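Local atomic coordinates of type C neurotoxin (PDB entry 3PME), a protein that probably binds gangliosides and membrane lipids such as phosphatidylethanolamine at the neuronal surface, as the receptor-binding domain of a C/D mosaic botulinum neurotoxin. Residues N3-L8 / N199-E204; F142-N147 / E208-V213. All blocks are in the same frame, centred on the assembly; numbering follows the deposited sequence.

Contact 1: residues N3-L8 / N199-E204; sequences NDSKIL and NIFSKE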
ATOM      1  N   ASN A   3      11.755  -7.720 -19.458  1.00 44.67           N
ATOM      2  CA  ASN A   3      10.919  -6.955 -20.381  1.00 43.95           C
ATOM      3  C   ASN A   3      10.892  -7.516 -21.801  1.00 44.48           C
ATOM      4  O   ASN A   3       9.970  -7.226 -22.566  1.00 44.52           O
ATOM      5  CB  ASN A   3      11.333  -5.480 -20.395  1.00 45.35           C
ATOM      6  CG  ASN A   3      10.959  -4.753 -19.115  1.00 50.18           C
ATOM      7  OD1 ASN A   3      10.307  -5.313 -18.230  1.00 51.13           O
ATOM      8  ND2 ASN A   3      11.370  -3.496 -19.012  1.00 55.13           N
ATOM      9  N   ASP A   4      11.893  -8.324 -22.146  1.00 42.07           N
ATOM     10  CA  ASP A   4      11.979  -8.911 -23.481  1.00 44.74           C
ATOM     11  C   ASP A   4      10.813  -9.846 -23.801  1.00 45.23           C
ATOM     12  O   ASP A   4      10.507 -10.087 -24.971  1.00 47.49           O
ATOM     13  CB  ASP A   4      13.302  -9.660 -23.664  1.00 48.26           C
ATOM     14  CG  ASP A   4      14.455  -8.737 -24.026  1.00 51.98           C
ATOM     15  OD1 ASP A   4      14.214  -7.703 -24.690  1.00 53.37           O
ATOM     16  OD2 ASP A   4      15.605  -9.053 -23.654  1.00 51.60           O
ATOM     17  N   SER A   5      10.167 -10.381 -22.767  1.00 38.67           N
ATOM     18  CA  SER A   5       9.064 -11.313 -22.974  1.00 35.47           C
ATOM     19  C   SER A   5       7.713 -10.649 -22.740  1.00 31.04           C
ATOM     20  O   SER A   5       6.684 -11.311 -22.752  1.00 28.33           O
ATOM     21  CB  SER A   5       9.206 -12.521 -22.053  1.00 34.37           C
ATOM     22  OG  SER A   5       9.166 -12.122 -20.692  1.00 40.05           O
ATOM     23  N   LYS A   6       7.722  -9.340 -22.526  1.00 31.63           N
ATOM     24  CA  LYS A   6       6.483  -8.605 -22.299  1.00 28.29           C
ATOM     25  C   LYS A   6       5.723  -8.449 -23.616  1.00 30.04           C
ATOM     26  O   LYS A   6       6.240  -7.856 -24.564  1.00 35.84           O
ATOM     27  CB  LYS A   6       6.798  -7.240 -21.682  1.00 31.76           C
ATOM     28  CG  LYS A   6       5.637  -6.589 -20.966  1.00 34.99           C
ATOM     29  CD  LYS A   6       6.122  -5.618 -19.887  1.00 36.80           C
ATOM     30  CE  LYS A   6       7.105  -4.610 -20.447  1.00 39.12           C
ATOM     31  NZ  LYS A   6       7.467  -3.564 -19.437  1.00 41.08           N
ATOM     32  N   ILE A   7       4.509  -8.989 -23.689  1.00 25.76           N
ATOM     33  CA  ILE A   7       3.706  -8.861 -24.905  1.00 25.43           C
ATOM     34  C   ILE A   7       2.547  -7.877 -24.736  1.00 26.85           C
ATOM     35  O   ILE A   7       1.824  -7.586 -25.683  1.00 25.41           O
ATOM     36  CB  ILE A   7       3.219 -10.229 -25.445  1.00 29.09           C
ATOM     37  CG1 ILE A   7       2.341 -10.954 -24.426  1.00 26.70           C
ATOM     38  CG2 ILE A   7       4.409 -11.097 -25.842  1.00 31.61           C
ATOM     39  CD1 ILE A   7       0.907 -10.492 -24.431  1.00 29.37           C
ATOM     40  N   LEU A   8       2.373  -7.374 -23.516  1.00 22.86           N
ATOM     41  CA  LEU A   8       1.407  -6.312 -23.255  1.00 25.98           C
ATOM     42  C   LEU A   8       1.867  -5.565 -22.020  1.00 23.27           C
ATOM     43  O   LEU A   8       2.227  -6.176 -21.022  1.00 23.67           O
ATOM     44  CB  LEU A   8      -0.001  -6.877 -23.041  1.00 23.57           C
ATOM     45  CG  LEU A   8      -1.061  -5.829 -22.690  1.00 25.34           C
ATOM     46  CD1 LEU A   8      -1.307  -4.908 -23.873  1.00 24.91           C
ATOM     47  CD2 LEU A   8      -2.364  -6.500 -22.276  1.00 23.17           C
ATOM     48  N   ASN A 199       0.678  -6.032 -16.859  1.00 18.55           N
ATOM     49  CA  ASN A 199       1.608  -6.639 -17.819  1.00 19.06           C
ATOM     50  C   ASN A 199       1.236  -8.082 -18.128  1.00 21.88           C
ATOM     51  O   ASN A 199       0.792  -8.823 -17.248  1.00 19.48           O
ATOM     52  CB  ASN A 199       3.030  -6.674 -17.251  1.00 20.24           C
ATOM     53  CG  ASN A 199       3.669  -5.307 -17.186  1.00 23.39           C
ATOM     54  OD1 ASN A 199       3.500  -4.502 -18.087  1.00 26.23           O
ATOM     55  ND2 ASN A 199       4.433  -5.055 -16.130  1.00 28.24           N
ATOM     56  N   ILE A 200       1.459  -8.504 -19.371  1.00 20.58           N
ATOM     57  CA  ILE A 200       1.392  -9.925 -19.695  1.00 22.17           C
ATOM     58  C   ILE A 200       2.700 -10.329 -20.356  1.00 23.26           C
ATOM     59  O   ILE A 200       3.217  -9.603 -21.188  1.00 22.88           O
ATOM     60  CB  ILE A 200       0.204 -10.258 -20.606  1.00 19.82           C
ATOM     61  CG1 ILE A 200      -1.110  -9.897 -19.905  1.00 22.13           C
ATOM     62  CG2 ILE A 200       0.213 -11.765 -20.978  1.00 22.41           C
ATOM     63  CD1 ILE A 200      -2.359 -10.138 -20.723  1.00 23.31           C
ATOM     64  N   PHE A 201       3.229 -11.482 -19.961  1.00 22.02           N
ATOM     65  CA  PHE A 201       4.514 -11.978 -20.454  1.00 22.87           C
ATOM     66  C   PHE A 201       4.284 -13.301 -21.170  1.00 24.78           C
ATOM     67  O   PHE A 201       3.393 -14.067 -20.795  1.00 23.19           O
ATOM     68  CB  PHE A 201       5.483 -12.217 -19.288  1.00 25.12           C
ATOM     69  CG  PHE A 201       5.774 -10.992 -18.462  1.00 26.89           C
ATOM     70  CD1 PHE A 201       4.907 -10.594 -17.447  1.00 24.53           C
ATOM     71  CD2 PHE A 201       6.926 -10.252 -18.685  1.00 27.85           C
ATOM     72  CE1 PHE A 201       5.179  -9.468 -16.690  1.00 23.34           C
ATOM     73  CE2 PHE A 201       7.203  -9.131 -17.933  1.00 28.83           C
ATOM     74  CZ  PHE A 201       6.329  -8.739 -16.929  1.00 26.61           C
ATOM     75  N   SER A 202       5.098 -13.573 -22.186  1.00 26.83           N
ATOM     76  CA  SER A 202       4.965 -14.805 -22.964  1.00 26.67           C
ATOM     77  C   SER A 202       5.866 -15.912 -22.429  1.00 29.97           C
ATOM     78  O   SER A 202       6.293 -16.799 -23.167  1.00 26.93           O
ATOM     79  CB  SER A 202       5.309 -14.543 -24.426  1.00 30.88           C
ATOM     80  OG  SER A 202       6.651 -14.103 -24.522  1.00 32.71           O
ATOM     81  N   LYS A 203       6.171 -15.849 -21.144  1.00 26.80           N
ATOM     82  CA  LYS A 203       6.911 -16.911 -20.490  1.00 26.53           C
ATOM     83  C   LYS A 203       6.456 -17.000 -19.046  1.00 27.17           C
ATOM     84  O   LYS A 203       5.816 -16.079 -18.531  1.00 25.57           O
ATOM     85  CB  LYS A 203       8.416 -16.639 -20.551  1.00 30.34           C
ATOM     86  CG  LYS A 203       8.835 -15.401 -19.786  1.00 31.05           C
ATOM     87  CD  LYS A 203      10.298 -15.056 -20.010  1.00 39.67           C
ATOM     88  CE  LYS A 203      11.207 -15.769 -19.036  1.00 40.03           C
ATOM     89  NZ  LYS A 203      12.605 -15.264 -19.174  1.00 43.60           N
ATOM     90  N   GLU A 204       6.796 -18.107 -18.402  1.00 26.29           N
ATOM     91  CA  GLU A 204       6.568 -18.302 -16.985  1.00 26.26           C
ATOM     92  C   GLU A 204       7.744 -17.683 -16.236  1.00 26.40           C
ATOM     93  O   GLU A 204       8.871 -18.168 -16.325  1.00 26.22           O
ATOM     94  CB  GLU A 204       6.465 -19.805 -16.693  1.00 28.21           C
ATOM     95  CG  GLU A 204       6.366 -20.161 -15.231  1.00 29.43           C
ATOM     96  CD  GLU A 204       6.377 -21.660 -15.000  1.00 30.76           C
ATOM     97  OE1 GLU A 204       6.274 -22.415 -15.993  1.00 30.16           O
ATOM     98  OE2 GLU A 204       6.501 -22.075 -13.828  1.00 31.60           O
TER
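The first torsions of Ile7, Leu8 and Ile200 bring their side chains together: CG1 of Ile7 lies in the crowded position between backbone N and carbonyl carbon (chi1 61°), CG of Leu8 is anti to its backbone N, and CG1 of Ile200 is anti to its carbonyl carbon. The tip of Ile7 thereby crosses obliquely over the branch of Ile200, with Ile7 CD1 3.7 Å from Ile200 CG2. Leu8 CD2 meets Ile200 CD1 at 4.0 Å, and Ile179 touches both Leu8 and Ile200. The backbone here forms a classic beta bulge, in which Ile7 and Leu8 both face Ile200 in an antiparallel pairing of strand 6-13 with strand 193-201 of the concanavalin-like jelly roll. Ile200 O accepts a good bond from Ile7 N (2.9 Å), within the carbonyl plane, and a weak one from Leu8 N. Ile200 N returns a bond to Leu8 O at 3.0 Å, coming in from above the carbonyl plane. Before the bulge, Ser202 N reaches Ser5 O at 2.8 Å in a fairly straight bond. Ser5 OG sits 3.5 Å from Phe201 CD2, at the ring edge and near its plane, and is hydrogen-bonded to Ile2 O. Lys203, bent at chi3, lays its aliphatic chain alongside Ser5, with Lys203 CD tightly packed 3.4 Å from Ser5 CB.

Contact 2: residues F142-N147 / E208-V213; sequences FVTITN and EDINIV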
ATOM      1  N   PHE A 142       0.641  -6.717  -4.853  1.00 17.90           N
ATOM      2  CA  PHE A 142       1.176  -7.135  -6.151  1.00 15.32           C
ATOM      3  C   PHE A 142       0.776  -8.582  -6.455  1.00 17.28           C
ATOM      4  O   PHE A 142       1.045  -9.505  -5.671  1.00 18.91           O
ATOM      5  CB  PHE A 142       2.695  -6.980  -6.154  1.00 17.65           C
ATOM      6  CG  PHE A 142       3.349  -7.387  -7.447  1.00 18.89           C
ATOM      7  CD1 PHE A 142       2.974  -6.791  -8.645  1.00 18.16           C
ATOM      8  CD2 PHE A 142       4.348  -8.352  -7.454  1.00 18.69           C
ATOM      9  CE1 PHE A 142       3.581  -7.161  -9.845  1.00 20.63           C
ATOM     10  CE2 PHE A 142       4.962  -8.720  -8.641  1.00 19.07           C
ATOM     11  CZ  PHE A 142       4.579  -8.124  -9.838  1.00 17.93           C
ATOM     12  N   VAL A 143       0.127  -8.761  -7.596  1.00 15.74           N
ATOM     13  CA  VAL A 143      -0.340 -10.081  -8.016  1.00 15.47           C
ATOM     14  C   VAL A 143       0.493 -10.568  -9.186  1.00 17.90           C
ATOM     15  O   VAL A 143       0.844  -9.793 -10.087  1.00 18.30           O
ATOM     16  CB  VAL A 143      -1.825 -10.033  -8.445  1.00 16.63           C
ATOM     17  CG1 VAL A 143      -2.295 -11.394  -8.996  1.00 19.06           C
ATOM     18  CG2 VAL A 143      -2.703  -9.581  -7.277  1.00 18.60           C
ATOM     19  N   THR A 144       0.819 -11.856  -9.179  1.00 17.04           N
ATOM     20  CA  THR A 144       1.443 -12.454 -10.353  1.00 16.98           C
ATOM     21  C   THR A 144       0.882 -13.845 -10.524  1.00 16.82           C
ATOM     22  O   THR A 144       0.887 -14.652  -9.584  1.00 18.87           O
ATOM     23  CB  THR A 144       2.969 -12.556 -10.251  1.00 18.25           C
ATOM     24  OG1 THR A 144       3.513 -11.318  -9.779  1.00 19.45           O
ATOM     25  CG2 THR A 144       3.553 -12.870 -11.630  1.00 18.83           C
ATOM     26  N   ILE A 145       0.377 -14.104 -11.721  1.00 17.67           N
ATOM     27  CA  ILE A 145      -0.118 -15.428 -12.075  1.00 17.02           C
ATOM     28  C   ILE A 145       0.814 -16.009 -13.126  1.00 19.50           C
ATOM     29  O   ILE A 145       1.050 -15.364 -14.146  1.00 22.03           O
ATOM     30  CB  ILE A 145      -1.516 -15.362 -12.714  1.00 20.77           C
ATOM     31  CG1 ILE A 145      -2.486 -14.526 -11.876  1.00 27.11           C
ATOM     32  CG2 ILE A 145      -2.062 -16.782 -12.942  1.00 22.38           C
ATOM     33  CD1 ILE A 145      -2.761 -15.107 -10.563  1.00 27.46           C
ATOM     34  N   THR A 146       1.348 -17.209 -12.889  1.00 19.45           N
ATOM     35  CA  THR A 146       2.073 -17.909 -13.959  1.00 19.65           C
ATOM     36  C   THR A 146       1.229 -19.091 -14.431  1.00 20.36           C
ATOM     37  O   THR A 146       0.508 -19.714 -13.642  1.00 20.75           O
ATOM     38  CB  THR A 146       3.497 -18.371 -13.544  1.00 20.32           C
ATOM     39  OG1 THR A 146       3.410 -19.379 -12.523  1.00 23.25           O
ATOM     40  CG2 THR A 146       4.332 -17.196 -13.026  1.00 24.33           C
ATOM     41  N   ASN A 147       1.301 -19.369 -15.728  1.00 20.95           N
ATOM     42  CA  ASN A 147       0.518 -20.447 -16.323  1.00 20.90           C
ATOM     43  C   ASN A 147       1.416 -21.307 -17.177  1.00 22.98           C
ATOM     44  O   ASN A 147       2.166 -20.799 -17.994  1.00 22.05           O
ATOM     45  CB  ASN A 147      -0.589 -19.880 -17.215  1.00 24.55           C
ATOM     46  CG  ASN A 147      -1.533 -18.953 -16.472  1.00 25.64           C
ATOM     47  OD1 ASN A 147      -2.430 -19.399 -15.760  1.00 27.15           O
ATOM     48  ND2 ASN A 147      -1.344 -17.652 -16.651  1.00 26.83           N
ATOM     49  N   GLU A 208      12.653 -15.524  -8.958  1.00 25.32           N
ATOM     50  CA  GLU A 208      13.597 -14.414  -8.925  1.00 26.72           C
ATOM     51  C   GLU A 208      13.108 -13.243  -9.780  1.00 27.25           C
ATOM     52  O   GLU A 208      13.170 -12.082  -9.366  1.00 28.24           O
ATOM     53  CB  GLU A 208      14.983 -14.879  -9.389  1.00 31.24           C
ATOM     54  CG  GLU A 208      16.042 -13.788  -9.367  1.00 37.05           C
ATOM     55  CD  GLU A 208      17.444 -14.333  -9.576  1.00 44.47           C
ATOM     56  OE1 GLU A 208      17.598 -15.571  -9.693  1.00 48.98           O
ATOM     57  OE2 GLU A 208      18.393 -13.523  -9.619  1.00 47.95           O
ATOM     58  N   ASP A 209      12.618 -13.550 -10.975  1.00 25.38           N
ATOM     59  CA  ASP A 209      12.149 -12.513 -11.882  1.00 24.20           C
ATOM     60  C   ASP A 209      10.870 -11.847 -11.380  1.00 25.31           C
ATOM     61  O   ASP A 209      10.713 -10.634 -11.493  1.00 24.61           O
ATOM     62  CB  ASP A 209      11.982 -13.056 -13.298  1.00 29.84           C
ATOM     63  CG  ASP A 209      13.316 -13.210 -14.012  1.00 37.16           C
ATOM     64  OD1 ASP A 209      14.328 -12.688 -13.489  1.00 37.67           O
ATOM     65  OD2 ASP A 209      13.352 -13.838 -15.089  1.00 36.23           O
ATOM     66  N   ILE A 210       9.966 -12.631 -10.807  1.00 23.27           N
ATOM     67  CA  ILE A 210       8.763 -12.056 -10.205  1.00 22.56           C
ATOM     68  C   ILE A 210       9.135 -11.035  -9.139  1.00 24.91           C
ATOM     69  O   ILE A 210       8.547  -9.954  -9.062  1.00 24.36           O
ATOM     70  CB  ILE A 210       7.876 -13.154  -9.615  1.00 21.84           C
ATOM     71  CG1 ILE A 210       7.281 -13.996 -10.754  1.00 22.43           C
ATOM     72  CG2 ILE A 210       6.783 -12.544  -8.724  1.00 22.60           C
ATOM     73  CD1 ILE A 210       6.540 -15.233 -10.287  1.00 21.71           C
ATOM     74  N   ASN A 211      10.130 -11.362  -8.327  1.00 23.98           N
ATOM     75  CA  ASN A 211      10.576 -10.426  -7.299  1.00 22.49           C
ATOM     76  C   ASN A 211      11.299  -9.191  -7.829  1.00 27.40           C
ATOM     77  O   ASN A 211      11.241  -8.122  -7.223  1.00 25.79           O
ATOM     78  CB  ASN A 211      11.371 -11.153  -6.220  1.00 26.49           C
ATOM     79  CG  ASN A 211      10.465 -11.895  -5.253  1.00 27.62           C
ATOM     80  OD1 ASN A 211      10.128 -13.070  -5.463  1.00 29.95           O
ATOM     81  ND2 ASN A 211      10.033 -11.202  -4.208  1.00 27.83           N
ATOM     82  N   ILE A 212      11.955  -9.331  -8.969  1.00 27.26           N
ATOM     83  CA  ILE A 212      12.554  -8.173  -9.617  1.00 28.59           C
ATOM     84  C   ILE A 212      11.467  -7.208 -10.090  1.00 26.85           C
ATOM     85  O   ILE A 212      11.576  -5.998  -9.889  1.00 28.16           O
ATOM     86  CB  ILE A 212      13.463  -8.600 -10.778  1.00 30.20           C
ATOM     87  CG1 ILE A 212      14.693  -9.314 -10.216  1.00 32.17           C
ATOM     88  CG2 ILE A 212      13.892  -7.393 -11.593  1.00 31.62           C
ATOM     89  CD1 ILE A 212      15.579  -9.924 -11.279  1.00 33.12           C
ATOM     90  N   VAL A 213      10.412  -7.744 -10.697  1.00 28.41           N
ATOM     91  CA  VAL A 213       9.275  -6.919 -11.099  1.00 25.70           C
ATOM     92  C   VAL A 213       8.641  -6.235  -9.880  1.00 25.53           C
ATOM     93  O   VAL A 213       8.429  -5.026  -9.875  1.00 25.61           O
ATOM     94  CB  VAL A 213       8.219  -7.730 -11.880  1.00 25.63           C
ATOM     95  CG1 VAL A 213       7.043  -6.833 -12.295  1.00 23.38           C
ATOM     96  CG2 VAL A 213       8.842  -8.373 -13.116  1.00 26.44           C
TER
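Strand 142-147 and helix 208-213 run roughly antiparallel, at 150°, with their axes 10.1 Å apart at closest approach, a spacing filled largely by side chains. Alternation along the strand directs Phe142, Thr144 and Thr146 toward the helix, and Ile210 and Val213, three residues apart on the helix, answer them. Ile210 makes most of the contact, touching all three strand residues. Its CG1 is anti to the carbonyl carbon and chi2 is extended, so the chain spreads along the two threonines, sliding past Thr144 in the opposite direction. Thr144 presents both branches: its OG1 rests 3.6 Å from Ile210 CG2, and its CG2 packs against CG1 and CD1 of Ile210. Thr146 presents its methyl, CG2 lying 4.0 Å from Ile210 CD1, since OG1 occupies the crowded position and leaves CG2 anti to the carbonyl carbon. At the other end, Phe142 CG is anti to the backbone N (chi1 180°) and the ring reaches out to the helix, Phe142 CZ meeting Val213 CG1 at 3.7 Å as the two side chains cross at about a right angle. Phe142 CE2 also lies 3.8 Å from the carbonyl oxygen, O, of Ile210. Trp74 meets the Phe142 ring with the planes inclined at about 40°, while Tyr156 touches Ile210 from the adjacent strand. Ile145 points away from the helix and touches Trp111 of strand 108-114. Such packing is that of a short helix running along one face of an antiparallel sheet, roughly antiparallel to the strand it covers, here in the concanavalin-like jelly roll of the receptor-binding domain.

The two contacts lie with their centres about 11 Å apart and belong to the same large antiparallel sheet. In it, strand 68-77 stands between strands 193-201 and 141-148, so contact 1 pairs strands at one part of the sheet and contact 2 applies a helix to another. Along the chain the order is 3-8, 142-147, 199-204, 208-213, so their segments alternate. The contacts touch where Glu204 CG, on the connection from strand 193-201 to helix 207-218, packs 3.8 Å from Thr146 CB. The chain's start and strand 193-201, nearly 200 residues later, are thus held in one sheet, within a receptor-binding fragment combining concanavalin-like and trefoil families.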